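Oxidored_FMN domain-containing protein ([Pseudomonas] geniculata N1, PDB 6L6J) is a 6-hydroxypseudooxynicotine amine oxidase (HisD), an oxidoreductase of the NADH:flavin oxidoreductase family that carries FMN, a [4Fe-4S] cluster and bound ADP. Local coordinates at residues S122-K126 against V186-T190; V479-A483 against G645-G649; V583-I587 against V597-L601. All blocks are in the same frame, centred on the assembly; numbering follows the deposited sequence.

Interaction 1: residues S122-K126 against V186-T190; sequences SPTTK and VNKRT
T124 fits into the bend of 186-190, and its side chain shows how one short residue can engage several neighbours. CB lies 3.5 Å from the carbonyl O of V186. From there the chain forks. OG1, placed beside its own backbone N (chi1 -57°), accepts the amide of K188, with 3.2 Å from OG1 to K188 N. CG2 takes the other branch and rests against CB of K188 at 3.9 Å, the two side chains crossing at about a right angle; the K188 amine runs off to the carbonyl of T184. R189 slides past T124 in the opposite direction, its CG 3.8 Å from OG1. Its CD packs on CB of P123 at 3.8 Å, and NH1 donates to P123 O at 3.0 Å, in the carbonyl plane and on a lone pair. NH2 is held separately in a salt bridge with D191. N187 closes an Asx turn, OD1 accepting from R189 N and ND2 hydrogen-bonded to Y193 O, while its CB and CG lie along CB of P123. The contact joins two TIM-barrel loops, between strands 121-122 and 138-139 and between helices 177-182 and 197-215, with P123, V186 and R189 touching helix 177-182.

Interaction 2: residues V479-A483 against G645-G649; sequences VATGA and GDCLG. With ADP (adenosine-5'-diphosphate), chain D.
T481 swings OG1 between its backbone N and carbonyl carbon (chi1 54°), which turns the hydroxyl toward CB of C647, while D646, an ADP-binding residue, sets its carboxylate on the backbone N side (chi1 -66°), with OD2 2.6 Å from ADP O2B. Segments 479-483 and 645-649 follow strands 476-479 and 641-643, neighbours in the parallel sheet of a Rossmann-like nucleotide-binding fold, consistent with the ATG and GD motifs of the two-dinucleotide-binding-domain flavoproteins. T481 OG1 is hydrogen-bonded to E622 O, and T481 CG2 lies 3.5 Å from ADP N7. C647 fills the seam between the loops: SG packs against CG1 of V479, and CA makes a bent C-H...O contact with G482 O at 3.3 Å. Glycine suits position 482, where a CB would fall 2.0 Å from ADP O2A and phi is positive. On the other loop D646 N donates to ADP O3B at 2.9 Å, and its carboxylate OD2 forms a salt bridge with R426. With D646 cut back to an alanine, the R426 guanidinium would probably lose its carboxylate mate and the nearby water a partner. That water accepts from A483 N at 2.9 Å and lies 2.9 Å from D646 OD2 and 2.7 Å from ADP O2A.

Interaction 3: residues V583-I587 against V597-L601; sequences VGTAI and VSRLL
A586 and S598 form the hydrogen-bonded pair at the heart of this antiparallel ladder. Its two bonds are nearly straight: A586 N donates to S598 O, and S598 N returns the bond to A586 O at 2.9 Å, each amide approaching almost along the C=O axis. A third bond, from L600 N to G584 O, extends the ladder past the end of the regular strands and is straighter still (172° at the hydrogen). Weaker C-H contacts accompany them, such as CA of V597 to A586 O at 3.2 Å. Apolar packing divides between the two faces. On one, T585 crosses V597 obliquely: with OG1 beside the backbone N (chi1 -64°), CG2 falls anti to that N and lies 3.6 Å from CB of V597. There too I587 CG1 reaches V597 CG1 at 4.3 Å. On the other, CD2 of L600 rests on CB of A586 at 3.9 Å. Polar side chains look elsewhere: T585 OG1 donates back to V583 O at 2.8 Å, from above the carbonyl plane, and R599 makes a salt bridge with D602. The alternation of pairs is that of antiparallel sheet; two successive strands joined by a short turn make it a beta hairpin, continued by strand 605-609 into a three-stranded meander.

Each of the three contacts holds together its own part of a modular flavoenzyme, and none joins two of the others. Interaction 1 comes first along the chain, within the TIM barrel. Interaction 2 then spans 161 residues to bring together two neighbouring strand ends of the five-stranded parallel sheet at the ADP site, and interaction 3, a local hairpin of the OYE-like second alpha/beta domain, falls within that span. Centres of interactions 1 and 2 are about 53 Å apart, on opposite sides of the chain's centre; those of 1 and 3 are about 39 Å apart, and those of 2 and 3 about 32 Å. Only interaction 2 meets a ligand; the other two are structural packing away from the annotated sites.

Interaction 1: residues S122-K126 against V186-T190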
loop_
_atom_site.group_PDB
_atom_site.type_symbol
_atom_site.label_atom_id
_atom_site.label_comp_id
_atom_site.label_asym_id
_atom_site.label_seq_id
_atom_site.Cartn_x
_atom_site.Cartn_y
_atom_site.Cartn_z
ATOM N N SER A 122 2.129 -10.672 -26.953
ATOM C CA SER A 122 0.876 -11.350 -26.558
ATOM C C SER A 122 0.748 -12.632 -27.372
ATOM O O SER A 122 1.252 -12.666 -28.505
ATOM C CB SER A 122 -0.310 -10.445 -26.773
ATOM O OG SER A 122 -1.543 -11.102 -26.475
ATOM N N PRO A 123 0.072 -13.687 -26.837
ATOM C CA PRO A 123 -0.336 -14.838 -27.638
ATOM C C PRO A 123 -1.125 -14.355 -28.861
ATOM O O PRO A 123 -0.941 -14.929 -29.929
ATOM C CB PRO A 123 -1.246 -15.664 -26.708
ATOM C CG PRO A 123 -1.592 -14.732 -25.554
ATOM C CD PRO A 123 -0.394 -13.807 -25.446
ATOM N N THR A 124 -1.938 -13.300 -28.669
ATOM C CA THR A 124 -2.897 -12.737 -29.655
ATOM C C THR A 124 -3.005 -11.224 -29.445
ATOM O O THR A 124 -3.129 -10.807 -28.267
ATOM C CB THR A 124 -4.253 -13.445 -29.532
ATOM O OG1 THR A 124 -3.972 -14.840 -29.729
ATOM C CG2 THR A 124 -5.298 -12.942 -30.513
ATOM N N THR A 125 -2.972 -10.446 -30.541
ATOM C CA THR A 125 -2.895 -8.959 -30.511
ATOM C C THR A 125 -4.056 -8.386 -29.703
ATOM O O THR A 125 -5.211 -8.802 -29.881
ATOM C CB THR A 125 -2.905 -8.301 -31.892
ATOM O OG1 THR A 125 -1.770 -8.768 -32.600
ATOM C CG2 THR A 125 -2.778 -6.794 -31.855
ATOM N N LYS A 126 -3.719 -7.420 -28.868
ATOM C CA LYS A 126 -4.679 -6.562 -28.144
ATOM C C LYS A 126 -3.886 -5.363 -27.622
ATOM O O LYS A 126 -2.645 -5.474 -27.550
ATOM C CB LYS A 126 -5.328 -7.358 -27.013
ATOM C CG LYS A 126 -4.392 -7.813 -25.895
ATOM C CD LYS A 126 -5.104 -8.396 -24.691
ATOM C CE LYS A 126 -6.282 -7.577 -24.182
ATOM N NZ LYS A 126 -5.885 -6.269 -23.611
ATOM N N VAL A 186 -7.520 -14.310 -23.461
ATOM C CA VAL A 186 -6.395 -13.612 -24.152
ATOM C C VAL A 186 -5.810 -14.512 -25.247
ATOM O O VAL A 186 -5.543 -13.996 -26.351
ATOM C CB VAL A 186 -5.276 -13.183 -23.177
ATOM C CG1 VAL A 186 -4.336 -12.198 -23.840
ATOM C CG2 VAL A 186 -5.798 -12.605 -21.868
ATOM N N ASN A 187 -5.522 -15.776 -24.931
ATOM C CA ASN A 187 -4.947 -16.726 -25.915
ATOM C C ASN A 187 -6.076 -17.149 -26.859
ATOM O O ASN A 187 -7.091 -17.684 -26.346
ATOM C CB ASN A 187 -4.253 -17.905 -25.235
ATOM C CG ASN A 187 -3.387 -18.699 -26.187
ATOM O OD1 ASN A 187 -3.512 -18.555 -27.398
ATOM N ND2 ASN A 187 -2.510 -19.542 -25.664
ATOM N N LYS A 188 -5.940 -16.844 -28.157
ATOM C CA LYS A 188 -6.904 -17.234 -29.229
ATOM C C LYS A 188 -6.162 -18.029 -30.307
ATOM O O LYS A 188 -6.710 -18.187 -31.409
ATOM C CB LYS A 188 -7.571 -16.012 -29.871
ATOM C CG LYS A 188 -8.350 -15.107 -28.918
ATOM C CD LYS A 188 -9.602 -15.716 -28.367
ATOM C CE LYS A 188 -10.018 -15.087 -27.052
ATOM N NZ LYS A 188 -11.311 -15.619 -26.551
ATOM N N ARG A 189 -4.973 -18.524 -29.974
ATOM C CA ARG A 189 -4.070 -19.183 -30.939
ATOM C C ARG A 189 -4.650 -20.543 -31.342
ATOM O O ARG A 189 -5.444 -21.141 -30.551
ATOM C CB ARG A 189 -2.684 -19.342 -30.312
ATOM C CG ARG A 189 -1.990 -18.038 -29.938
ATOM C CD ARG A 189 -0.658 -18.334 -29.302
ATOM N NE ARG A 189 0.312 -18.821 -30.283
ATOM C CZ ARG A 189 1.219 -18.076 -30.910
ATOM N NH1 ARG A 189 1.297 -16.774 -30.690
ATOM N NH2 ARG A 189 2.040 -18.637 -31.776
ATOM N N THR A 190 -4.237 -21.035 -32.514
ATOM C CA THR A 190 -4.678 -22.339 -33.088
ATOM C C THR A 190 -3.487 -23.286 -33.309
ATOM O O THR A 190 -3.710 -24.343 -33.946
ATOM C CB THR A 190 -5.462 -22.079 -34.379
ATOM O OG1 THR A 190 -4.571 -21.427 -35.284
ATOM C CG2 THR A 190 -6.690 -21.224 -34.158
#

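Interaction 2: residues V479-A483 against G645-G649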
loop_
_atom_site.group_PDB
_atom_site.type_symbol
_atom_site.label_atom_id
_atom_site.label_comp_id
_atom_site.label_asym_id
_atom_site.label_seq_id
_atom_site.Cartn_x
_atom_site.Cartn_y
_atom_site.Cartn_z
ATOM N N VAL A 479 3.426 22.684 16.848
ATOM C CA VAL A 479 1.951 22.873 16.740
ATOM C C VAL A 479 1.455 21.878 15.691
ATOM O O VAL A 479 1.920 21.984 14.534
ATOM C CB VAL A 479 1.527 24.316 16.382
ATOM C CG1 VAL A 479 0.020 24.471 16.433
ATOM C CG2 VAL A 479 2.176 25.374 17.268
ATOM N N ALA A 480 0.514 21.003 16.079
ATOM C CA ALA A 480 -0.055 19.941 15.229
ATOM C C ALA A 480 -1.586 19.931 15.334
ATOM O O ALA A 480 -2.171 18.827 15.392
ATOM C CB ALA A 480 0.555 18.635 15.647
ATOM N N THR A 481 -2.210 21.104 15.241
ATOM C CA THR A 481 -3.626 21.374 15.603
ATOM C C THR A 481 -4.612 20.957 14.496
ATOM O O THR A 481 -5.832 21.234 14.647
ATOM C CB THR A 481 -3.765 22.844 16.004
ATOM O OG1 THR A 481 -3.249 23.655 14.954
ATOM C CG2 THR A 481 -3.000 23.159 17.272
ATOM N N GLY A 482 -4.143 20.250 13.464
ATOM C CA GLY A 482 -5.013 19.595 12.468
ATOM C C GLY A 482 -5.833 20.576 11.638
ATOM O O GLY A 482 -5.455 21.758 11.544
ATOM N N ALA A 483 -6.929 20.098 11.039
ATOM C CA ALA A 483 -7.768 20.871 10.095
ATOM C C ALA A 483 -9.247 20.515 10.293
ATOM O O ALA A 483 -9.546 19.738 11.189
ATOM C CB ALA A 483 -7.312 20.599 8.681
ATOM N N GLY A 645 1.855 18.848 9.853
ATOM C CA GLY A 645 0.636 18.093 9.525
ATOM C C GLY A 645 -0.454 18.954 8.916
ATOM O O GLY A 645 -0.127 19.937 8.202
ATOM N N ASP A 646 -1.716 18.593 9.159
ATOM C CA ASP A 646 -2.890 19.210 8.487
ATOM C C ASP A 646 -2.945 20.697 8.848
ATOM O O ASP A 646 -3.445 21.496 8.043
ATOM C CB ASP A 646 -4.190 18.490 8.858
ATOM C CG ASP A 646 -4.286 17.058 8.363
ATOM O OD1 ASP A 646 -3.796 16.757 7.255
ATOM O OD2 ASP A 646 -4.832 16.257 9.109
ATOM N N CYS A 647 -2.431 21.054 10.021
ATOM C CA CYS A 647 -2.373 22.455 10.512
ATOM C C CYS A 647 -1.374 23.237 9.654
ATOM O O CYS A 647 -1.616 24.449 9.454
ATOM C CB CYS A 647 -2.143 22.470 12.026
ATOM S SG CYS A 647 -0.672 23.328 12.636
ATOM N N LEU A 648 -0.330 22.585 9.121
ATOM C CA LEU A 648 0.583 23.183 8.091
ATOM C C LEU A 648 -0.097 23.097 6.728
ATOM O O LEU A 648 -0.260 24.135 6.110
ATOM C CB LEU A 648 1.935 22.466 8.063
ATOM C CG LEU A 648 2.935 22.967 7.015
ATOM C CD1 LEU A 648 3.292 24.435 7.235
ATOM C CD2 LEU A 648 4.201 22.117 7.010
ATOM N N GLY A 649 -0.513 21.892 6.312
ATOM C CA GLY A 649 -1.276 21.684 5.064
ATOM C C GLY A 649 -2.040 20.382 5.085
ATOM O O GLY A 649 -1.453 19.358 5.479
HETATM P PB ADP D . -3.055 15.915 12.048
HETATM O O1B ADP D . -2.431 15.210 13.230
HETATM O O2B ADP D . -3.360 14.983 10.875
HETATM O O3B ADP D . -2.283 17.144 11.638
HETATM P PA ADP D . -5.556 16.050 13.570
HETATM O O1A ADP D . -5.545 14.558 13.577
HETATM O O2A ADP D . -6.805 16.755 13.195
HETATM O O3A ADP D . -4.453 16.531 12.532
HETATM O "O5'" ADP D . -4.975 16.599 14.972
HETATM C "C5'" ADP D . -5.432 17.834 15.570
HETATM C "C4'" ADP D . -5.719 17.609 17.034
HETATM O "O4'" ADP D . -5.260 18.770 17.779
HETATM C "C3'" ADP D . -7.206 17.455 17.400
HETATM O "O3'" ADP D . -7.427 16.569 18.491
HETATM C "C2'" ADP D . -7.569 18.895 17.780
HETATM O "O2'" ADP D . -8.771 19.051 18.507
HETATM C "C1'" ADP D . -6.319 19.227 18.589
HETATM N N9 ADP D . -6.159 20.646 18.906
HETATM C C8 ADP D . -6.465 21.733 18.119
HETATM N N7 ADP D . -6.227 22.879 18.707
HETATM C C5 ADP D . -5.755 22.529 19.971
HETATM C C6 ADP D . -5.325 23.289 21.083
HETATM N N6 ADP D . -5.282 24.614 21.103
HETATM N N1 ADP D . -4.907 22.620 22.187
HETATM C C2 ADP D . -4.930 21.283 22.164
HETATM N N3 ADP D . -5.304 20.470 21.181
HETATM C C4 ADP D . -5.709 21.155 20.101
HETATM O O HOH W 1 -7.179 17.265 10.579
#

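Interaction 3: residues V583-I587 against V597-L601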
loop_
_atom_site.group_PDB
_atom_site.type_symbol
_atom_site.label_atom_id
_atom_site.label_comp_id
_atom_site.label_asym_id
_atom_site.label_seq_id
_atom_site.Cartn_x
_atom_site.Cartn_y
_atom_site.Cartn_z
ATOM N N VAL A 583 -21.188 10.915 -12.346
ATOM C CA VAL A 583 -19.803 11.368 -12.669
ATOM C C VAL A 583 -19.807 12.500 -13.705
ATOM O O VAL A 583 -20.878 12.864 -14.223
ATOM C CB VAL A 583 -18.954 10.181 -13.129
ATOM C CG1 VAL A 583 -18.792 9.193 -11.966
ATOM C CG2 VAL A 583 -19.513 9.513 -14.386
ATOM N N GLY A 584 -18.615 13.067 -13.949
ATOM C CA GLY A 584 -18.401 14.247 -14.813
ATOM C C GLY A 584 -19.495 15.290 -14.645
ATOM O O GLY A 584 -19.902 15.872 -15.677
ATOM N N THR A 585 -19.924 15.532 -13.405
ATOM C CA THR A 585 -21.077 16.392 -13.056
ATOM C C THR A 585 -20.692 17.318 -11.902
ATOM O O THR A 585 -20.177 16.827 -10.879
ATOM C CB THR A 585 -22.331 15.572 -12.696
ATOM O OG1 THR A 585 -22.775 14.828 -13.828
ATOM C CG2 THR A 585 -23.504 16.420 -12.277
ATOM N N ALA A 586 -20.969 18.614 -12.060
ATOM C CA ALA A 586 -20.761 19.652 -11.024
ATOM C C ALA A 586 -22.119 20.170 -10.532
ATOM O O ALA A 586 -23.119 20.123 -11.297
ATOM C CB ALA A 586 -19.916 20.767 -11.583
ATOM N N ILE A 587 -22.131 20.689 -9.304
ATOM C CA ILE A 587 -23.293 21.387 -8.699
ATOM C C ILE A 587 -23.236 22.872 -9.076
ATOM O O ILE A 587 -22.241 23.541 -8.713
ATOM C CB ILE A 587 -23.289 21.162 -7.182
ATOM C CG1 ILE A 587 -23.613 19.702 -6.865
ATOM C CG2 ILE A 587 -24.246 22.119 -6.493
ATOM C CD1 ILE A 587 -23.678 19.391 -5.390
ATOM N N VAL A 597 -27.593 20.717 -11.261
ATOM C CA VAL A 597 -26.263 20.189 -11.662
ATOM C C VAL A 597 -26.052 20.449 -13.158
ATOM O O VAL A 597 -27.015 20.681 -13.877
ATOM C CB VAL A 597 -26.113 18.696 -11.312
ATOM C CG1 VAL A 597 -26.411 18.421 -9.849
ATOM C CG2 VAL A 597 -26.954 17.809 -12.206
ATOM N N SER A 598 -24.803 20.399 -13.585
ATOM C CA SER A 598 -24.342 20.588 -14.977
ATOM C C SER A 598 -23.367 19.453 -15.306
ATOM O O SER A 598 -22.496 19.189 -14.456
ATOM C CB SER A 598 -23.693 21.942 -15.114
ATOM O OG SER A 598 -23.207 22.127 -16.424
ATOM N N ARG A 599 -23.523 18.796 -16.460
ATOM C CA ARG A 599 -22.504 17.854 -16.990
ATOM C C ARG A 599 -21.344 18.659 -17.589
ATOM O O ARG A 599 -21.616 19.569 -18.375
ATOM C CB ARG A 599 -23.121 16.910 -18.020
ATOM C CG ARG A 599 -22.412 15.565 -18.108
ATOM C CD ARG A 599 -23.262 14.561 -18.843
ATOM N NE ARG A 599 -23.577 15.060 -20.167
ATOM C CZ ARG A 599 -24.364 14.446 -21.041
ATOM N NH1 ARG A 599 -24.955 13.296 -20.752
ATOM N NH2 ARG A 599 -24.566 15.004 -22.221
ATOM N N LEU A 600 -20.100 18.340 -17.212
ATOM C CA LEU A 600 -18.895 19.114 -17.622
ATOM C C LEU A 600 -18.663 19.011 -19.140
ATOM O O LEU A 600 -18.327 20.030 -19.729
ATOM C CB LEU A 600 -17.684 18.670 -16.793
ATOM C CG LEU A 600 -17.795 18.977 -15.296
ATOM C CD1 LEU A 600 -16.533 18.563 -14.541
ATOM C CD2 LEU A 600 -18.076 20.456 -15.049
ATOM N N LEU A 601 -18.856 17.865 -19.773
ATOM C CA LEU A 601 -18.491 17.711 -21.203
ATOM C C LEU A 601 -19.253 18.732 -22.048
ATOM O O LEU A 601 -18.649 19.256 -22.998
ATOM C CB LEU A 601 -18.798 16.288 -21.683
ATOM C CG LEU A 601 -17.850 15.189 -21.208
ATOM C CD1 LEU A 601 -18.372 13.808 -21.603
ATOM C CD2 LEU A 601 -16.438 15.401 -21.746
#